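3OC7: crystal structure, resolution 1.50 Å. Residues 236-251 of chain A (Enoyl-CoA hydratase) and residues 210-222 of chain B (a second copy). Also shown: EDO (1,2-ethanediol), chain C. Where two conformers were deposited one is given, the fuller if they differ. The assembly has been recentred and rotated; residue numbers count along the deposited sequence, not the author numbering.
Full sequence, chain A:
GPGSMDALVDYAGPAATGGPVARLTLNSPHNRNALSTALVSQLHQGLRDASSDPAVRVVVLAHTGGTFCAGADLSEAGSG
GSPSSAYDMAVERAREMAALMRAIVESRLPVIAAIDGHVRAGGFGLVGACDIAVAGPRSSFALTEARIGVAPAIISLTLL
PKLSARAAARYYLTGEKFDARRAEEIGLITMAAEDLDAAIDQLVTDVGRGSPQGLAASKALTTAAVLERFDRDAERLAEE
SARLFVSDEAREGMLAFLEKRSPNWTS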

# COMPACT_ATOMS: atom_id res chain seq x y z
N ARG A 236 -11.70 -16.68 13.48
CA ARG A 236 -11.07 -17.67 12.59
C ARG A 236 -9.56 -17.78 12.83
O ARG A 236 -9.01 -18.89 12.89
CB ARG A 236 -11.38 -17.36 11.12
CG ARG A 236 -10.92 -18.43 10.12
CD ARG A 236 -11.21 -18.02 8.69
NE ARG A 236 -10.74 -16.67 8.40
CZ ARG A 236 -9.50 -16.37 8.01
NH1 ARG A 236 -8.60 -17.32 7.86
NH2 ARG A 236 -9.18 -15.11 7.78
N LEU A 237 -8.88 -16.63 12.98
CA LEU A 237 -7.44 -16.61 13.24
C LEU A 237 -7.04 -17.17 14.62
O LEU A 237 -6.00 -17.81 14.75
CB LEU A 237 -6.82 -15.21 13.00
CG LEU A 237 -6.83 -14.68 11.55
CD1 LEU A 237 -6.46 -13.16 11.58
CD2 LEU A 237 -5.90 -15.46 10.60
N ALA A 238 -7.88 -16.93 15.64
CA ALA A 238 -7.65 -17.52 16.98
C ALA A 238 -7.74 -19.06 16.96
O ALA A 238 -6.90 -19.74 17.57
CB ALA A 238 -8.63 -16.90 18.05
N GLU A 239 -8.73 -19.60 16.25
CA GLU A 239 -8.88 -21.07 16.08
C GLU A 239 -7.69 -21.69 15.32
O GLU A 239 -7.17 -22.75 15.69
CB GLU A 239 -10.24 -21.42 15.45
CG GLU A 239 -11.43 -21.05 16.36
CD GLU A 239 -12.81 -21.29 15.75
OE1 GLU A 239 -12.93 -22.06 14.79
OE2 GLU A 239 -13.78 -20.70 16.27
N GLU A 240 -7.23 -21.01 14.25
CA GLU A 240 -6.04 -21.45 13.51
C GLU A 240 -4.78 -21.50 14.39
O GLU A 240 -4.01 -22.48 14.35
CB GLU A 240 -5.81 -20.55 12.28
CG GLU A 240 -4.54 -20.89 11.48
CD GLU A 240 -4.32 -20.03 10.23
OE1 GLU A 240 -5.18 -19.20 9.88
OE2 GLU A 240 -3.26 -20.22 9.58
N SER A 241 -4.55 -20.44 15.17
CA SER A 241 -3.42 -20.34 16.10
C SER A 241 -3.36 -21.56 17.04
O SER A 241 -2.30 -22.17 17.25
CB SER A 241 -3.52 -19.04 16.92
OG SER A 241 -2.44 -18.85 17.83
N ALA A 242 -4.51 -21.90 17.62
CA ALA A 242 -4.60 -23.03 18.55
C ALA A 242 -4.37 -24.40 17.91
O ALA A 242 -3.69 -25.26 18.51
CB ALA A 242 -5.93 -22.98 19.30
N ARG A 243 -4.94 -24.62 16.72
CA ARG A 243 -4.68 -25.85 15.95
C ARG A 243 -3.19 -26.04 15.65
O ARG A 243 -2.65 -27.14 15.78
CB ARG A 243 -5.47 -25.87 14.63
CG ARG A 243 -6.97 -26.10 14.77
CD ARG A 243 -7.60 -26.54 13.44
NE ARG A 243 -7.41 -25.59 12.34
CZ ARG A 243 -8.15 -24.49 12.14
NH1 ARG A 243 -9.14 -24.18 12.97
NH2 ARG A 243 -7.88 -23.70 11.11
N LEU A 244 -2.51 -24.96 15.24
CA LEU A 244 -1.08 -25.06 14.96
C LEU A 244 -0.27 -25.36 16.23
O LEU A 244 0.65 -26.18 16.21
CB LEU A 244 -0.56 -23.82 14.22
CG LEU A 244 -1.10 -23.57 12.80
CD1 LEU A 244 -0.86 -22.11 12.37
CD2 LEU A 244 -0.49 -24.54 11.76
N PHE A 245 -0.62 -24.70 17.35
CA PHE A 245 0.12 -24.88 18.61
C PHE A 245 0.20 -26.35 19.10
O PHE A 245 1.25 -26.79 19.60
CB PHE A 245 -0.46 -23.97 19.73
CG PHE A 245 0.38 -23.94 20.99
CD1 PHE A 245 1.49 -23.09 21.09
CD2 PHE A 245 0.08 -24.75 22.08
CE1 PHE A 245 2.27 -23.06 22.24
CE2 PHE A 245 0.86 -24.73 23.24
CZ PHE A 245 1.96 -23.88 23.32
N VAL A 246 -0.89 -27.09 18.96
CA VAL A 246 -0.98 -28.47 19.47
C VAL A 246 -0.60 -29.56 18.43
O VAL A 246 -0.69 -30.76 18.71
CB VAL A 246 -2.39 -28.78 20.09
CG1 VAL A 246 -2.73 -27.79 21.21
CG2 VAL A 246 -3.49 -28.80 19.02
N SER A 247 -0.16 -29.13 17.24
CA SER A 247 0.20 -30.04 16.15
C SER A 247 1.53 -30.76 16.35
O SER A 247 2.36 -30.34 17.16
CB SER A 247 0.25 -29.27 14.82
OG SER A 247 1.38 -28.42 14.76
N ASP A 248 1.74 -31.84 15.58
CA ASP A 248 2.99 -32.62 15.62
C ASP A 248 4.24 -31.83 15.19
O ASP A 248 5.29 -31.93 15.84
CB ASP A 248 2.87 -33.91 14.78
CG ASP A 248 1.86 -34.91 15.35
OD1 ASP A 248 1.52 -34.85 16.56
OD2 ASP A 248 1.40 -35.77 14.58
N GLU A 249 4.13 -31.05 14.11
CA GLU A 249 5.28 -30.27 13.65
C GLU A 249 5.67 -29.14 14.60
O GLU A 249 6.86 -28.81 14.74
CB GLU A 249 5.09 -29.77 12.20
CG GLU A 249 5.48 -30.81 11.13
CD GLU A 249 5.15 -30.40 9.70
OE1 GLU A 249 5.29 -29.21 9.32
OE2 GLU A 249 4.76 -31.31 8.93
N ALA A 250 4.67 -28.54 15.28
CA ALA A 250 4.95 -27.53 16.31
C ALA A 250 5.67 -28.11 17.54
O ALA A 250 6.54 -27.45 18.11
CB ALA A 250 3.66 -26.80 16.72
N ARG A 251 5.32 -29.33 17.93
CA ARG A 251 5.98 -30.00 19.05
C ARG A 251 7.47 -30.26 18.76
O ARG A 251 8.34 -29.98 19.60
CB ARG A 251 5.27 -31.31 19.38
CG ARG A 251 3.82 -31.15 19.82
CD ARG A 251 3.66 -31.08 21.33
NE ARG A 251 2.27 -30.88 21.73
CZ ARG A 251 1.34 -31.84 21.76
NH1 ARG A 251 1.64 -33.09 21.42
NH2 ARG A 251 0.10 -31.54 22.14
N GLY B 210 12.07 -23.50 7.14
CA GLY B 210 10.67 -23.61 7.59
C GLY B 210 10.09 -25.01 7.41
O GLY B 210 10.50 -25.76 6.51
N SER B 211 9.13 -25.37 8.26
CA SER B 211 8.45 -26.67 8.15
C SER B 211 7.40 -26.67 7.03
O SER B 211 6.90 -25.60 6.66
CB SER B 211 7.80 -27.05 9.50
OG SER B 211 6.41 -26.75 9.52
N PRO B 212 7.04 -27.86 6.47
CA PRO B 212 6.02 -27.83 5.41
C PRO B 212 4.67 -27.19 5.84
O PRO B 212 4.10 -26.41 5.06
CB PRO B 212 5.85 -29.31 5.01
CG PRO B 212 7.17 -29.94 5.40
CD PRO B 212 7.63 -29.21 6.64
N GLN B 213 4.20 -27.50 7.05
CA GLN B 213 2.96 -26.91 7.58
C GLN B 213 3.11 -25.39 7.87
O GLN B 213 2.22 -24.60 7.54
CB GLN B 213 2.50 -27.70 8.81
CG GLN B 213 1.48 -27.00 9.72
CD GLN B 213 1.30 -27.74 11.05
OE1 GLN B 213 1.95 -27.42 12.06
NE2 GLN B 213 0.45 -28.75 11.05
N GLY B 214 4.22 -25.00 8.47
CA GLY B 214 4.45 -23.58 8.79
C GLY B 214 4.52 -22.68 7.56
O GLY B 214 3.93 -21.60 7.56
N LEU B 215 5.24 -23.13 6.53
CA LEU B 215 5.32 -22.39 5.24
C LEU B 215 3.96 -22.30 4.52
O LEU B 215 3.60 -21.21 4.04
CB LEU B 215 6.38 -22.99 4.30
CG LEU B 215 7.83 -22.90 4.77
CD1 LEU B 215 8.78 -23.75 3.94
CD2 LEU B 215 8.30 -21.43 4.80
N ALA B 216 3.21 -23.40 4.46
CA ALA B 216 1.88 -23.35 3.83
C ALA B 216 0.91 -22.38 4.54
O ALA B 216 0.21 -21.59 3.87
CB ALA B 216 1.24 -24.76 3.70
N ALA B 217 0.87 -22.41 5.88
CA ALA B 217 -0.04 -21.55 6.64
C ALA B 217 0.38 -20.07 6.61
O ALA B 217 -0.49 -19.15 6.54
CB ALA B 217 -0.19 -22.04 8.08
N SER B 218 1.70 -19.84 6.64
CA SER B 218 2.24 -18.46 6.57
C SER B 218 1.95 -17.84 5.18
O SER B 218 1.53 -16.67 5.10
CB SER B 218 3.74 -18.43 6.91
OG SER B 218 4.04 -18.89 8.24
N LYS B 219 2.15 -18.60 4.10
CA LYS B 219 1.76 -18.16 2.74
C LYS B 219 0.25 -17.82 2.62
O LYS B 219 -0.13 -16.75 2.09
CB LYS B 219 2.18 -19.18 1.67
CG LYS B 219 1.69 -18.87 0.25
CD LYS B 219 2.35 -19.71 -0.87
CE LYS B 219 1.60 -19.51 -2.19
NZ LYS B 219 2.39 -19.97 -3.39
N ALA B 220 -0.62 -18.73 3.09
CA ALA B 220 -2.07 -18.54 2.98
C ALA B 220 -2.58 -17.23 3.65
O ALA B 220 -3.52 -16.59 3.15
CB ALA B 220 -2.82 -19.76 3.52
N LEU B 221 -1.93 -16.82 4.74
CA LEU B 221 -2.30 -15.53 5.36
C LEU B 221 -2.15 -14.34 4.37
O LEU B 221 -3.00 -13.43 4.31
CB LEU B 221 -1.50 -15.27 6.64
CG LEU B 221 -1.74 -16.22 7.82
CD1 LEU B 221 -0.57 -16.16 8.79
CD2 LEU B 221 -3.06 -15.89 8.54
N THR B 222 -1.08 -14.40 3.56
CA THR B 222 -0.72 -13.34 2.59
C THR B 222 -1.48 -13.41 1.25
O THR B 222 -1.52 -12.40 0.52
CB THR B 222 0.83 -13.25 2.32
OG1 THR B 222 1.28 -14.35 1.51
CG2 THR B 222 1.63 -13.18 3.65
C1 EDO C . -6.17 -12.01 7.77
O1 EDO C . -6.72 -10.72 8.06
C2 EDO C . -5.94 -12.18 6.28
O2 EDO C . -5.39 -13.49 6.06
O HOH W 1 -3.14 -19.63 7.13

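Helix 236-245 of chain A and helix 212-222 of chain B run almost antiparallel, with 171° between their N-to-C directions. Their axes come no closer than 12.1 Å, so side chains rather than backbones fill the gap. Past its end, chain A turns at Ser247(A) into a second helix, and Glu249(A) lies opposite the start of the chain B helix; the CA atoms of Glu249(A) and Ser211(B) are 7.3 Å apart. Together the stretches bury 416 Å².

The principal polar contact is made there by one carboxylate oxygen. Glu249(A) OE1 accepts from the backbone, Gln213(B) N, at 3.0 Å with an N-H...acceptor angle of 159°, and from the hydroxyl, Ser211(B) OG, at 2.7 Å. The first turn of a helix leaves amide hydrogens without an i-4 carbonyl, and a carboxylate from the other copy satisfies one of them. Ser211(B) works in both directions: while donating to Glu249(A), its OG caps its own helix by accepting from Gly214(B) N at 3.0 Å and 167°. Two consecutive free amides, Gln213(B) N and Gly214(B) N, are thus satisfied, one across the contact and one within the chain.

Ser247(A) plays a similar double role in chain A. Ser247(A) OG donates to Leu244(A) O at 2.8 Å and accepts from Ala250(A) N at 3.3 Å and 157°, a weak capping bond. Ser247(A) OG also lies 2.9 Å from Gln213(B) OE1, but the glutamine amide is probably turned over in the model, so the nature of that contact stays open.

Farther along, Glu240(A) extends through t rotamers at chi1 and chi2 toward chain B, where its OE2 is joined to the backbone by a water. Water 1 donates to Glu240(A) OE2 at 2.5 Å and to Ala217(B) O at 2.8 Å. Ala217(B) O also accepts the helical bond from Leu221(B) N at 3.3 Å, so the water adds a second donor to an acceptor already in use.

Apolar groups complete the interface. Leu244(A) points toward chain B and sets its CD1 4.3 Å from Ala217(B) CB, where the small methyl side chain also receives Glu240(A) OE2 at 3.9 Å. Leu237(A) and Leu221(B) leave their backbones sideways, yet their ends converge, CD2 to CD2, at 3.5 Å. Beside this pair, a 1,2-ethanediol, probably from the crystallisation liquor, donates through its O2 to Leu221(B) O at 3.0 Å, while its C1 lies 4.0 Å from Leu237(A) CD1.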